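Local coordinates for putative acetyltransferase Sthe_0691 (Sphaerobacter thermophilus, PDB 3SHP), which probably transfers an acetyl group from a donor to a substrate not yet identified, at residues P111-R114 and D115-L119; R102-A105 and L106-V110. All coordinates share one frame; numbering follows the deposited sequence.

Contact 1: residues P111-R114 and D115-L119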
ATOM      1  N   PRO A 111     -31.947   3.632 -26.099  1.00 35.96           N
ATOM      2  CA  PRO A 111     -33.160   3.138 -26.757  1.00 36.49           C
ATOM      3  C   PRO A 111     -33.236   1.607 -26.750  1.00 36.88           C
ATOM      4  O   PRO A 111     -34.350   1.050 -26.644  1.00 37.35           O
ATOM      5  CB  PRO A 111     -33.028   3.648 -28.201  1.00 36.80           C
ATOM      6  CG  PRO A 111     -31.995   4.738 -28.147  1.00 36.70           C
ATOM      7  CD  PRO A 111     -31.056   4.335 -27.039  1.00 35.92           C
ATOM      8  N   TRP A 112     -32.081   0.942 -26.876  1.00 36.44           N
ATOM      9  CA  TRP A 112     -32.001  -0.517 -26.768  1.00 36.69           C
ATOM     10  C   TRP A 112     -32.506  -0.990 -25.387  1.00 37.83           C
ATOM     11  O   TRP A 112     -33.269  -1.962 -25.295  1.00 38.07           O
ATOM     12  CB  TRP A 112     -30.578  -1.031 -27.048  1.00 35.59           C
ATOM     13  CG  TRP A 112     -30.382  -2.471 -26.674  1.00 34.60           C
ATOM     14  CD1 TRP A 112     -30.933  -3.560 -27.290  1.00 35.01           C
ATOM     15  CD2 TRP A 112     -29.592  -2.989 -25.588  1.00 33.47           C
ATOM     16  NE1 TRP A 112     -30.544  -4.716 -26.656  1.00 34.09           N
ATOM     17  CE2 TRP A 112     -29.721  -4.398 -25.610  1.00 33.57           C
ATOM     18  CE3 TRP A 112     -28.787  -2.402 -24.601  1.00 32.52           C
ATOM     19  CZ2 TRP A 112     -29.071  -5.233 -24.681  1.00 32.95           C
ATOM     20  CZ3 TRP A 112     -28.148  -3.237 -23.671  1.00 31.97           C
ATOM     21  CH2 TRP A 112     -28.314  -4.637 -23.714  1.00 31.91           C
ATOM     22  N   LEU A 113     -32.089  -0.293 -24.335  1.00 38.65           N
ATOM     23  CA  LEU A 113     -32.497  -0.620 -22.970  1.00 40.47           C
ATOM     24  C   LEU A 113     -34.012  -0.470 -22.758  1.00 42.66           C
ATOM     25  O   LEU A 113     -34.641  -1.335 -22.137  1.00 43.05           O
ATOM     26  CB  LEU A 113     -31.710   0.212 -21.933  1.00 39.53           C
ATOM     27  CG  LEU A 113     -30.290  -0.248 -21.553  1.00 38.11           C
ATOM     28  CD1 LEU A 113     -29.685   0.652 -20.466  1.00 37.69           C
ATOM     29  CD2 LEU A 113     -30.221  -1.706 -21.092  1.00 33.85           C
ATOM     30  N   ARG A 114     -34.592   0.613 -23.279  1.00 45.02           N
ATOM     31  CA  ARG A 114     -36.039   0.838 -23.170  1.00 47.54           C
ATOM     32  C   ARG A 114     -36.853  -0.193 -23.943  1.00 48.56           C
ATOM     33  O   ARG A 114     -37.858  -0.682 -23.434  1.00 49.19           O
ATOM     34  CB  ARG A 114     -36.443   2.240 -23.630  1.00 48.12           C
ATOM     35  CG  ARG A 114     -35.886   3.428 -22.800  1.00 50.39           C
ATOM     36  CD  ARG A 114     -36.578   4.724 -23.289  1.00 53.66           C
ATOM     37  NE  ARG A 114     -36.086   5.996 -22.741  1.00 55.27           N
ATOM     38  CZ  ARG A 114     -36.541   6.584 -21.631  1.00 55.82           C
ATOM     39  NH1 ARG A 114     -36.054   7.758 -21.281  1.00 55.52           N
ATOM     40  NH2 ARG A 114     -37.469   6.011 -20.864  1.00 55.85           N
ATOM     41  N   ASP A 115     -36.421  -0.530 -25.158  1.00 49.54           N
ATOM     42  CA  ASP A 115     -37.199  -1.424 -26.028  1.00 50.72           C
ATOM     43  C   ASP A 115     -37.047  -2.916 -25.723  1.00 52.20           C
ATOM     44  O   ASP A 115     -38.036  -3.653 -25.682  1.00 52.29           O
ATOM     45  CB  ASP A 115     -36.860  -1.217 -27.510  1.00 50.16           C
ATOM     46  CG  ASP A 115     -37.155   0.189 -28.008  1.00 48.94           C
ATOM     47  OD1 ASP A 115     -37.941   0.909 -27.367  1.00 46.85           O
ATOM     48  OD2 ASP A 115     -36.589   0.570 -29.059  1.00 46.62           O
ATOM     49  N   GLU A 116     -35.811  -3.376 -25.562  1.00 53.23           N
ATOM     50  CA  GLU A 116     -35.561  -4.822 -25.544  1.00 54.40           C
ATOM     51  C   GLU A 116     -35.736  -5.464 -24.159  1.00 54.27           C
ATOM     52  O   GLU A 116     -35.513  -6.674 -23.985  1.00 54.43           O
ATOM     53  CB  GLU A 116     -34.188  -5.135 -26.159  1.00 54.87           C
ATOM     54  CG  GLU A 116     -34.187  -5.075 -27.686  1.00 57.61           C
ATOM     55  CD  GLU A 116     -35.280  -5.956 -28.299  1.00 62.47           C
ATOM     56  OE1 GLU A 116     -35.086  -7.196 -28.366  1.00 65.12           O
ATOM     57  OE2 GLU A 116     -36.335  -5.409 -28.707  1.00 64.74           O
ATOM     58  N   HIS A 117     -36.151  -4.651 -23.188  1.00 53.70           N
ATOM     59  CA  HIS A 117     -36.217  -5.088 -21.805  1.00 53.02           C
ATOM     60  C   HIS A 117     -37.437  -4.474 -21.133  1.00 53.05           C
ATOM     61  O   HIS A 117     -38.008  -3.486 -21.630  1.00 53.21           O
ATOM     62  CB  HIS A 117     -34.937  -4.702 -21.059  1.00 52.99           C
ATOM     63  CG  HIS A 117     -33.673  -5.139 -21.742  1.00 51.80           C
ATOM     64  ND1 HIS A 117     -33.052  -6.341 -21.469  1.00 51.23           N
ATOM     65  CD2 HIS A 117     -32.913  -4.530 -22.683  1.00 50.65           C
ATOM     66  CE1 HIS A 117     -31.968  -6.455 -22.218  1.00 49.87           C
ATOM     67  NE2 HIS A 117     -31.862  -5.369 -22.965  1.00 49.83           N
ATOM     68  N   GLU A 118     -37.842  -5.061 -20.006  1.00 52.58           N
ATOM     69  CA  GLU A 118     -39.035  -4.589 -19.293  1.00 51.81           C
ATOM     70  C   GLU A 118     -38.715  -3.791 -18.027  1.00 49.47           C
ATOM     71  O   GLU A 118     -38.935  -4.238 -16.900  1.00 49.91           O
ATOM     72  CB  GLU A 118     -39.999  -5.745 -19.043  1.00 52.74           C
ATOM     73  CG  GLU A 118     -40.604  -6.267 -20.349  1.00 57.64           C
ATOM     74  CD  GLU A 118     -41.439  -5.206 -21.093  1.00 62.69           C
ATOM     75  OE1 GLU A 118     -42.322  -5.614 -21.875  1.00 64.21           O
ATOM     76  OE2 GLU A 118     -41.225  -3.973 -20.886  1.00 64.97           O
ATOM     77  N   LEU A 119     -38.226  -2.578 -18.238  1.00 46.44           N
ATOM     78  CA  LEU A 119     -37.638  -1.798 -17.165  1.00 43.59           C
ATOM     79  C   LEU A 119     -38.578  -0.717 -16.698  1.00 42.06           C
ATOM     80  O   LEU A 119     -39.264  -0.088 -17.504  1.00 42.08           O
ATOM     81  CB  LEU A 119     -36.345  -1.156 -17.642  1.00 42.98           C
ATOM     82  CG  LEU A 119     -35.307  -2.108 -18.195  1.00 42.09           C
ATOM     83  CD1 LEU A 119     -34.177  -1.264 -18.765  1.00 41.55           C
ATOM     84  CD2 LEU A 119     -34.796  -3.068 -17.116  1.00 41.54           C
TER
HETATM   85  O   HOH W   1     -39.760  -2.690 -23.104  1.00 62.16           O
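His117 turns the edge of its imidazole onto the indole face of Trp112 in a T-shaped stack, five residues apart across the last turn of helix 98-116. The centroid of the imidazole lies 4.8 Å from that of the six-membered ring, with the planes at 88°, and the nearest approach is His117 NE2 to Trp112 CZ2, 3.3 Å. NE2 sits above the ring plane but offset toward the rim. Trp112 carries CG anti to its own N (chi1 168°), which takes the indole out from the helix, to where the chain brings His117 round. Glu116 touches the same indole with its aliphatic part: CG lies 3.6 Å from Trp112 CD1, the chain bending at chi2.

Backbone hydrogen bonds close the turn. Asp115 N donates to Pro111 O at 3.0 Å, and Glu116 N to Trp112 O at 2.9 Å, the latter fairly straight at 163°. Beyond them the chain leaves the helix, and a water donates to Arg114 O.

Apolar packing continues past the helix end, where Leu119 CD1 comes 4.3 Å from Leu113 CB; the same methyl also lies against Leu113 O. Both leucines rest on Phe80 of strand 72-80. The guanidinium of Arg114 leads away, its NH1 bonding to Ala140 O.

Aromatic and aliphatic contacts are thus consistent with holding the chain against the helix end as it turns toward strand 121-127. With its edge on Trp112 and its ring stacked with Phe80, the imidazole is probably restricted in its rotation.

Contact 2: residues R102-A105 and L106-V110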
ATOM      1  N   ARG A 102     -18.222   8.638 -25.687  1.00 24.72           N
ATOM      2  CA  ARG A 102     -19.131   8.268 -24.586  1.00 24.64           C
ATOM      3  C   ARG A 102     -20.576   8.711 -24.823  1.00 24.37           C
ATOM      4  O   ARG A 102     -21.504   7.946 -24.613  1.00 24.06           O
ATOM      5  CB  ARG A 102     -18.662   8.847 -23.243  1.00 24.90           C
ATOM      6  CG  ARG A 102     -19.356   8.173 -22.016  1.00 25.45           C
ATOM      7  CD  ARG A 102     -18.866   8.744 -20.682  1.00 25.32           C
ATOM      8  NE  ARG A 102     -18.458  10.123 -20.874  1.00 29.33           N
ATOM      9  CZ  ARG A 102     -17.232  10.586 -20.632  1.00 30.08           C
ATOM     10  NH1 ARG A 102     -16.300   9.798 -20.103  1.00 30.64           N
ATOM     11  NH2 ARG A 102     -16.958  11.853 -20.897  1.00 29.78           N
ATOM     12  N   ALA A 103     -20.752   9.949 -25.262  1.00 24.16           N
ATOM     13  CA  ALA A 103     -22.073  10.493 -25.508  1.00 25.05           C
ATOM     14  C   ALA A 103     -22.803   9.702 -26.608  1.00 25.49           C
ATOM     15  O   ALA A 103     -23.968   9.376 -26.466  1.00 25.33           O
ATOM     16  CB  ALA A 103     -21.977  11.961 -25.890  1.00 24.57           C
ATOM     17  N   GLU A 104     -22.096   9.384 -27.687  1.00 26.34           N
ATOM     18  CA  GLU A 104     -22.671   8.586 -28.771  1.00 26.78           C
ATOM     19  C   GLU A 104     -23.063   7.207 -28.238  1.00 25.88           C
ATOM     20  O   GLU A 104     -24.136   6.719 -28.534  1.00 25.80           O
ATOM     21  CB  GLU A 104     -21.719   8.471 -29.969  1.00 26.60           C
ATOM     22  CG  GLU A 104     -22.345   7.687 -31.119  1.00 29.28           C
ATOM     23  CD  GLU A 104     -21.565   7.789 -32.426  1.00 31.35           C
ATOM     24  OE1 GLU A 104     -21.173   8.913 -32.814  1.00 35.15           O
ATOM     25  OE2 GLU A 104     -21.348   6.746 -33.075  1.00 30.02           O
ATOM     26  N   ALA A 105     -22.194   6.604 -27.431  1.00 25.51           N
ATOM     27  CA  ALA A 105     -22.466   5.294 -26.852  1.00 25.03           C
ATOM     28  C   ALA A 105     -23.744   5.332 -26.001  1.00 24.92           C
ATOM     29  O   ALA A 105     -24.531   4.388 -26.012  1.00 24.46           O
ATOM     30  CB  ALA A 105     -21.298   4.832 -26.016  1.00 24.08           C
ATOM     31  N   LEU A 106     -23.941   6.414 -25.257  1.00 25.34           N
ATOM     32  CA  LEU A 106     -25.142   6.552 -24.437  1.00 25.85           C
ATOM     33  C   LEU A 106     -26.382   6.691 -25.327  1.00 26.65           C
ATOM     34  O   LEU A 106     -27.433   6.096 -25.031  1.00 26.57           O
ATOM     35  CB  LEU A 106     -25.026   7.735 -23.479  1.00 25.74           C
ATOM     36  CG  LEU A 106     -26.225   7.973 -22.530  1.00 27.16           C
ATOM     37  CD1 LEU A 106     -26.588   6.700 -21.773  1.00 28.85           C
ATOM     38  CD2 LEU A 106     -25.880   9.044 -21.523  1.00 28.53           C
ATOM     39  N   GLU A 107     -26.263   7.461 -26.413  1.00 26.95           N
ATOM     40  CA  GLU A 107     -27.354   7.575 -27.392  1.00 28.09           C
ATOM     41  C   GLU A 107     -27.775   6.220 -27.933  1.00 27.58           C
ATOM     42  O   GLU A 107     -28.956   5.990 -28.174  1.00 27.68           O
ATOM     43  CB  GLU A 107     -26.960   8.465 -28.578  1.00 29.02           C
ATOM     44  CG  GLU A 107     -26.832   9.930 -28.229  1.00 33.87           C
ATOM     45  CD  GLU A 107     -26.388  10.802 -29.403  1.00 39.92           C
ATOM     46  OE1 GLU A 107     -25.763  10.297 -30.372  1.00 42.59           O
ATOM     47  OE2 GLU A 107     -26.663  12.019 -29.338  1.00 43.36           O
ATOM     48  N   LEU A 108     -26.801   5.346 -28.149  1.00 26.97           N
ATOM     49  CA  LEU A 108     -27.044   4.027 -28.717  1.00 27.29           C
ATOM     50  C   LEU A 108     -27.667   3.076 -27.726  1.00 27.76           C
ATOM     51  O   LEU A 108     -28.602   2.373 -28.075  1.00 27.84           O
ATOM     52  CB  LEU A 108     -25.748   3.406 -29.267  1.00 26.86           C
ATOM     53  CG  LEU A 108     -25.037   4.279 -30.324  1.00 26.50           C
ATOM     54  CD1 LEU A 108     -23.795   3.590 -30.815  1.00 26.41           C
ATOM     55  CD2 LEU A 108     -25.963   4.637 -31.493  1.00 24.83           C
ATOM     56  N   VAL A 109     -27.147   3.046 -26.504  1.00 28.22           N
ATOM     57  CA  VAL A 109     -27.527   2.012 -25.543  1.00 29.44           C
ATOM     58  C   VAL A 109     -28.908   2.265 -24.908  1.00 30.62           C
ATOM     59  O   VAL A 109     -29.624   1.316 -24.630  1.00 31.17           O
ATOM     60  CB  VAL A 109     -26.424   1.790 -24.451  1.00 29.32           C
ATOM     61  CG1 VAL A 109     -26.463   2.873 -23.406  1.00 28.72           C
ATOM     62  CG2 VAL A 109     -26.589   0.431 -23.777  1.00 29.44           C
ATOM     63  N   VAL A 110     -29.295   3.525 -24.711  1.00 31.98           N
ATOM     64  CA  VAL A 110     -30.579   3.829 -24.044  1.00 34.26           C
ATOM     65  C   VAL A 110     -31.824   3.322 -24.794  1.00 35.10           C
ATOM     66  O   VAL A 110     -32.662   2.615 -24.209  1.00 35.30           O
ATOM     67  CB  VAL A 110     -30.705   5.334 -23.632  1.00 34.85           C
ATOM     68  CG1 VAL A 110     -32.138   5.653 -23.092  1.00 36.04           C
ATOM     69  CG2 VAL A 110     -29.688   5.664 -22.571  1.00 34.41           C
TER
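Leu108 lays its branch point on the carbonyl oxygen of Glu104, one turn earlier in helix 98-116: CG is 3.2 Å from Glu104 O. With CG anti to the carbonyl carbon and beside the backbone N (chi1 -57°), the side chain runs back along the helix; CG faces the oxygen and the two methyls splay away beyond it. The same oxygen accepts Leu108 N at 3.0 Å, while Ala105 O takes a weak second bond from this N-H. Glu107 has a similar first torsion and lies back over Ala103 O, with CG 3.4 Å from it, before extending so that OE1 comes 3.9 Å from Glu104 CA. The carboxylates of Glu104 and Glu107 stay apart, OE1 to OE1 5.4 Å; Glu104 sends its own to the backbone N atoms of Thr13 and Val14.

These turns belong to the helix of a beta-alpha-beta unit, the crossover from strand 84-91 to the parallel strand 121-127. Its inner face packs on the sheet: Leu106 on Phe89, Val109 on Leu87 and Leu16, Ala105 on Leu16. On the Val14 side, an alanine in place of Leu108 loses CG and both methyls, which is likely to open a gap there and leave Glu104 O with less aliphatic cover.

Leu106 sets CG anti to N, and its branches lead away from the preceding turn toward Phe89 and, in helix 131-139, Thr133 and Ala137. Val109 takes another course, with CG1 between the backbone N and the carbonyl carbon (chi1 78°), placing that methyl 3.6 Å from Ala105 O, which accepts Val109 N at 3.0 Å.

Both contacts lie on helix 98-116, the crossover between strands 84-91 and 121-127, which pair in parallel. Contact 2 comes first along the chain and contact 1 follows directly, with centres 14 Å apart and no touch between them beyond the adjoining sequence. Contact 2 lies in the buried part of the helix, packed on the mixed sheet and beside helix 131-139; contact 1 is nearer the surface. One helix thus packs on the sheet in its middle and ends in a turn leading into strand 121-127, consistent with the crossover of an acetyltransferase fold. Strand 84-91 underlies both, through Leu87 in each case. The Trp112 side chain is about 12 Å from the bound tartrate, so contact 1 does not line that pocket.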